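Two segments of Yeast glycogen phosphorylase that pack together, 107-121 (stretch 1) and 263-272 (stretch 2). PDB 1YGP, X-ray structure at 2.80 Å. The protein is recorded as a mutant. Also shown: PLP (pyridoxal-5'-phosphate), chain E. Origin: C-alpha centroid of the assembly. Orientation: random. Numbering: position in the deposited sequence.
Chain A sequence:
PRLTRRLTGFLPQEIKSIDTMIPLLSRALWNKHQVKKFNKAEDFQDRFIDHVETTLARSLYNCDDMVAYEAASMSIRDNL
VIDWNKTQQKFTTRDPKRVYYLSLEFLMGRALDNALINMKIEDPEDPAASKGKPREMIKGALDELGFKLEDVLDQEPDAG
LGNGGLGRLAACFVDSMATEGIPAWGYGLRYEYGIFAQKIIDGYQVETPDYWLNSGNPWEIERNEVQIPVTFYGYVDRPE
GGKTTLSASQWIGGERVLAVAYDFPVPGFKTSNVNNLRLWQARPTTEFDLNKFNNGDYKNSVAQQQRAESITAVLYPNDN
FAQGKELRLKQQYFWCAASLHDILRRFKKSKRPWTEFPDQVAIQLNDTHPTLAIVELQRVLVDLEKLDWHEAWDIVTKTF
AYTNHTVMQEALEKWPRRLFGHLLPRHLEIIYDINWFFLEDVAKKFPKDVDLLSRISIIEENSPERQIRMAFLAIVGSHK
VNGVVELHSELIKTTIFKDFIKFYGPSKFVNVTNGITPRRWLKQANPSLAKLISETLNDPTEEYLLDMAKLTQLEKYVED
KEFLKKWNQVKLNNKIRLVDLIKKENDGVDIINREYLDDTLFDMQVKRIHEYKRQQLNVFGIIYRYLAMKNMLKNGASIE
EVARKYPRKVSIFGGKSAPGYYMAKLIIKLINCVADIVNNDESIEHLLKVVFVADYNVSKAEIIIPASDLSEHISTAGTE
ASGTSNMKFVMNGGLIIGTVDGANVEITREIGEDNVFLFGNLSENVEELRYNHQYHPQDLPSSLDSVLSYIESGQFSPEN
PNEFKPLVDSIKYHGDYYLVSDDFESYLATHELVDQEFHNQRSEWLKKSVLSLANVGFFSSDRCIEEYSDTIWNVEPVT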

# COMPACT_ATOMS: atom_id res chain seq x y z
N LEU A 107 3.67 -21.06 1.93
CA LEU A 107 4.52 -20.76 0.79
C LEU A 107 3.61 -20.87 -0.42
O LEU A 107 3.57 -21.88 -1.13
CB LEU A 107 5.66 -21.75 0.63
CG LEU A 107 7.12 -21.32 0.67
CD1 LEU A 107 7.90 -22.32 -0.18
CD2 LEU A 107 7.32 -19.92 0.13
N MET A 108 2.85 -19.82 -0.62
CA MET A 108 1.87 -19.82 -1.69
C MET A 108 2.44 -19.79 -3.11
O MET A 108 1.82 -20.37 -3.99
CB MET A 108 0.92 -18.66 -1.45
CG MET A 108 0.17 -18.84 -0.14
SD MET A 108 -0.60 -20.47 -0.28
CE MET A 108 -2.17 -19.97 -0.92
N GLY A 109 3.60 -19.16 -3.38
CA GLY A 109 4.12 -19.15 -4.74
C GLY A 109 3.40 -18.13 -5.61
O GLY A 109 3.14 -17.04 -5.10
N ARG A 110 3.08 -18.40 -6.88
CA ARG A 110 2.35 -17.45 -7.71
C ARG A 110 0.96 -18.01 -8.04
O ARG A 110 0.75 -19.12 -8.57
CB ARG A 110 3.00 -17.19 -9.00
CG ARG A 110 4.43 -16.73 -9.01
CD ARG A 110 4.82 -16.68 -10.50
NE ARG A 110 6.05 -15.95 -10.70
CZ ARG A 110 6.71 -15.96 -11.85
NH1 ARG A 110 6.32 -16.64 -12.92
NH2 ARG A 110 7.81 -15.22 -11.93
N ALA A 111 -0.02 -17.15 -7.79
CA ALA A 111 -1.41 -17.52 -7.92
C ALA A 111 -2.05 -17.61 -9.28
O ALA A 111 -2.85 -18.53 -9.44
CB ALA A 111 -2.24 -16.57 -7.11
N LEU A 112 -1.79 -16.75 -10.27
CA LEU A 112 -2.48 -16.83 -11.57
C LEU A 112 -2.55 -18.18 -12.28
O LEU A 112 -3.66 -18.63 -12.56
CB LEU A 112 -1.87 -15.85 -12.62
CG LEU A 112 -2.75 -15.00 -13.58
CD1 LEU A 112 -1.90 -14.46 -14.70
CD2 LEU A 112 -3.80 -15.82 -14.27
N ASP A 113 -1.47 -18.89 -12.58
CA ASP A 113 -1.65 -20.07 -13.42
C ASP A 113 -2.40 -21.19 -12.74
O ASP A 113 -3.20 -21.92 -13.35
CB ASP A 113 -0.32 -20.55 -13.87
CG ASP A 113 -0.34 -21.43 -15.09
OD1 ASP A 113 -1.30 -21.37 -15.87
OD2 ASP A 113 0.63 -22.15 -15.27
N ASN A 114 -2.16 -21.28 -11.43
CA ASN A 114 -2.87 -22.20 -10.60
C ASN A 114 -4.35 -21.91 -10.71
O ASN A 114 -5.12 -22.86 -10.84
CB ASN A 114 -2.37 -22.04 -9.19
CG ASN A 114 -2.91 -23.15 -8.30
OD1 ASN A 114 -3.78 -22.89 -7.47
ND2 ASN A 114 -2.52 -24.42 -8.42
N ALA A 115 -4.79 -20.64 -10.75
CA ALA A 115 -6.20 -20.32 -10.92
C ALA A 115 -6.69 -20.72 -12.29
O ALA A 115 -7.81 -21.19 -12.44
CB ALA A 115 -6.50 -18.84 -10.80
N LEU A 116 -5.85 -20.60 -13.31
CA LEU A 116 -6.25 -21.00 -14.65
C LEU A 116 -6.51 -22.50 -14.79
O LEU A 116 -7.40 -22.93 -15.53
CB LEU A 116 -5.16 -20.51 -15.59
CG LEU A 116 -5.47 -19.31 -16.48
CD1 LEU A 116 -6.02 -18.17 -15.65
CD2 LEU A 116 -4.19 -18.89 -17.20
N ILE A 117 -5.69 -23.30 -14.09
CA ILE A 117 -5.82 -24.76 -14.08
C ILE A 117 -6.97 -25.13 -13.18
O ILE A 117 -7.80 -25.92 -13.61
CB ILE A 117 -4.50 -25.41 -13.57
CG1 ILE A 117 -3.51 -25.37 -14.72
CG2 ILE A 117 -4.68 -26.85 -13.10
CD1 ILE A 117 -2.09 -25.46 -14.18
N ASN A 118 -7.13 -24.61 -11.96
CA ASN A 118 -8.22 -25.02 -11.12
C ASN A 118 -9.40 -24.15 -11.46
O ASN A 118 -9.88 -23.37 -10.62
CB ASN A 118 -7.88 -24.84 -9.68
CG ASN A 118 -6.71 -25.67 -9.28
OD1 ASN A 118 -6.76 -26.90 -9.29
ND2 ASN A 118 -5.63 -25.00 -8.96
N MET A 119 -9.90 -24.25 -12.70
CA MET A 119 -10.98 -23.39 -13.12
C MET A 119 -12.00 -24.26 -13.82
O MET A 119 -11.70 -24.80 -14.89
CB MET A 119 -10.46 -22.33 -14.08
CG MET A 119 -11.46 -21.20 -14.22
SD MET A 119 -11.21 -20.25 -15.74
CE MET A 119 -10.37 -18.82 -15.14
N LYS A 120 -13.17 -24.43 -13.22
CA LYS A 120 -14.26 -25.19 -13.83
C LYS A 120 -15.11 -24.28 -14.71
O LYS A 120 -15.25 -23.10 -14.38
CB LYS A 120 -15.18 -25.80 -12.77
N ILE A 121 -15.61 -24.82 -15.81
CA ILE A 121 -16.48 -24.11 -16.75
C ILE A 121 -17.74 -25.00 -16.77
O ILE A 121 -18.85 -24.48 -16.70
CB ILE A 121 -15.81 -24.03 -18.17
CG1 ILE A 121 -14.58 -23.15 -18.13
CG2 ILE A 121 -16.78 -23.45 -19.19
CD1 ILE A 121 -14.76 -21.73 -17.60
N ASP A 263 -8.43 -11.51 2.86
CA ASP A 263 -8.86 -12.79 2.34
C ASP A 263 -8.28 -13.17 0.99
O ASP A 263 -8.34 -12.45 -0.02
CB ASP A 263 -10.36 -12.76 2.29
CG ASP A 263 -11.02 -12.97 3.64
OD1 ASP A 263 -10.41 -13.54 4.54
OD2 ASP A 263 -12.17 -12.60 3.81
N PHE A 264 -7.74 -14.37 0.95
CA PHE A 264 -7.17 -14.89 -0.26
C PHE A 264 -8.08 -16.06 -0.63
O PHE A 264 -8.21 -16.98 0.18
CB PHE A 264 -5.72 -15.32 0.05
CG PHE A 264 -5.04 -15.95 -1.15
CD1 PHE A 264 -5.17 -17.33 -1.39
CD2 PHE A 264 -4.35 -15.14 -2.05
CE1 PHE A 264 -4.61 -17.89 -2.54
CE2 PHE A 264 -3.79 -15.71 -3.20
CZ PHE A 264 -3.93 -17.08 -3.45
N PRO A 265 -8.78 -16.08 -1.77
CA PRO A 265 -9.59 -17.20 -2.21
C PRO A 265 -8.73 -18.40 -2.61
O PRO A 265 -7.65 -18.20 -3.14
CB PRO A 265 -10.41 -16.57 -3.33
CG PRO A 265 -9.49 -15.57 -3.95
CD PRO A 265 -8.81 -14.98 -2.73
N VAL A 266 -9.13 -19.66 -2.41
CA VAL A 266 -8.31 -20.83 -2.73
C VAL A 266 -9.13 -21.82 -3.57
O VAL A 266 -10.05 -22.46 -3.04
CB VAL A 266 -7.80 -21.54 -1.42
CG1 VAL A 266 -7.01 -22.77 -1.82
CG2 VAL A 266 -6.89 -20.65 -0.58
N PRO A 267 -8.87 -21.97 -4.87
CA PRO A 267 -9.56 -22.90 -5.75
C PRO A 267 -9.09 -24.31 -5.51
O PRO A 267 -7.97 -24.50 -5.02
CB PRO A 267 -9.26 -22.39 -7.11
CG PRO A 267 -7.82 -22.00 -6.95
CD PRO A 267 -7.77 -21.34 -5.59
N GLY A 268 -9.98 -25.23 -5.91
CA GLY A 268 -9.82 -26.68 -5.86
C GLY A 268 -9.92 -27.22 -7.28
O GLY A 268 -10.52 -26.57 -8.12
N PHE A 269 -9.34 -28.37 -7.65
CA PHE A 269 -9.38 -28.87 -9.02
C PHE A 269 -10.73 -29.52 -9.30
O PHE A 269 -11.20 -30.40 -8.58
CB PHE A 269 -8.26 -29.86 -9.20
CG PHE A 269 -8.03 -30.42 -10.60
CD1 PHE A 269 -7.46 -29.62 -11.60
CD2 PHE A 269 -8.33 -31.76 -10.86
CE1 PHE A 269 -7.19 -30.17 -12.85
CE2 PHE A 269 -8.06 -32.30 -12.11
CZ PHE A 269 -7.48 -31.50 -13.10
N LYS A 270 -11.40 -28.98 -10.30
CA LYS A 270 -12.72 -29.43 -10.74
C LYS A 270 -13.88 -29.15 -9.79
O LYS A 270 -15.03 -29.47 -10.08
CB LYS A 270 -12.74 -30.94 -11.04
CG LYS A 270 -11.90 -31.24 -12.26
CD LYS A 270 -11.78 -32.73 -12.41
CE LYS A 270 -11.05 -33.05 -13.69
NZ LYS A 270 -10.73 -34.46 -13.71
N THR A 271 -13.67 -28.56 -8.63
CA THR A 271 -14.75 -28.20 -7.74
C THR A 271 -15.11 -26.77 -8.11
O THR A 271 -14.42 -26.11 -8.88
CB THR A 271 -14.30 -28.20 -6.28
OG1 THR A 271 -12.93 -28.60 -6.22
CG2 THR A 271 -15.24 -29.05 -5.47
N SER A 272 -16.22 -26.27 -7.59
CA SER A 272 -16.44 -24.84 -7.67
C SER A 272 -16.41 -24.35 -6.22
O SER A 272 -16.95 -23.29 -5.86
CB SER A 272 -17.76 -24.64 -8.31
OG SER A 272 -18.67 -25.43 -7.54
N1 PLP E . 11.02 -24.40 -0.82
C2 PLP E . 10.44 -24.47 -2.05
C2A PLP E . 10.55 -23.27 -2.96
C3 PLP E . 9.74 -25.60 -2.45
O3 PLP E . 9.10 -25.64 -3.66
C4 PLP E . 9.65 -26.69 -1.59
C4A PLP E . 9.27 -27.94 -2.07
C5 PLP E . 10.24 -26.60 -0.34
C6 PLP E . 10.91 -25.46 0.03
C5A PLP E . 10.24 -27.82 0.62
O4P PLP E . 11.40 -28.63 0.34
P PLP E . 12.35 -29.22 1.45
O1P PLP E . 11.52 -29.38 2.67
O2P PLP E . 12.64 -30.70 0.87
O3P PLP E . 13.63 -28.48 1.41

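What meets the second stretch where the first begins? L107 does not reach it; its side chain lies instead beside the cofactor, with CD1 of L107 3.8 Å from N1 of PLP. Contact starts at M108, whose CA-to-CB bond points toward the strand that carries F264. Its side chain, m at both chi1 and chi2, brings the terminal methyl to the aromatic ring, CE of M108 lying 3.6 Å from CE1 of F264. An unbranched, flexible thioether chain suits this place, because it can set a methyl group against a ring at some distance from its own backbone. G109 takes no part in the contact. With phi/psi of 79/-140, a CB there would be jammed against the carbonyl O of M108, so the backbone alone calls for glycine.

How does the contact continue beyond M108? A111 points its methyl toward the other stretch, and CB of A111 lies 4.1 Å from CZ of F264, at the edge of the ring and near its plane. F264, with chi1 t, thus reaches two apolar groups of stretch 1, and the small side chain of A111 lets the ring tip come close to the backbone there. L112, D113 and L116 are out of reach of stretch 2, as expected for a helix that offers one side to its neighbor. N114 starts out sideways, but the end of its side chain comes nearer and lies beside the ring of P267.

Why does the contact tighten at the end of the helix? I117 adds an apolar touch, CG2 of I117 to CE1 of F269 at 4.2 Å, at the edge of that ring. N118 then leaves helical phi/psi while N of N118 still bonds to O of N114 at 2.9 Å. CA of N118 is 4.5 Å from CA of F269. Its 81 Å² of covered surface is the largest share of any residue here. CB of N118 packs 3.8 Å from CB of P267 and 3.5 Å from O of G268, while OD1 of N118 lies 3.3 Å from both CA and CB of F269. OD1 of N118 is also 3.4 Å from N of F269, but the angle is poor and no hydrogen bond forms. The amide instead turns back to its own helix through a weak bond from ND2 of N118 to O of N114, 2.9 Å long. Compact asparagine can therefore fit closely against P267, G268 and F269 while keeping a polar link within its stretch.

What closes the contact, and what is its overall character? M119 points away, whereas K120 points toward stretch 2, with CB of K120 4.0 Å from O of T271; its side chain is not modelled beyond CB. At G268 a CB would point away from stretch 1 and clash with OG1 of T271, at 2.7 Å, so the absence of a side chain suits this position. No hydrogen bond crosses between the modelled atoms. The 471 Å² buried, both sides summed, reflects van der Waals packing around F264, P267 and F269.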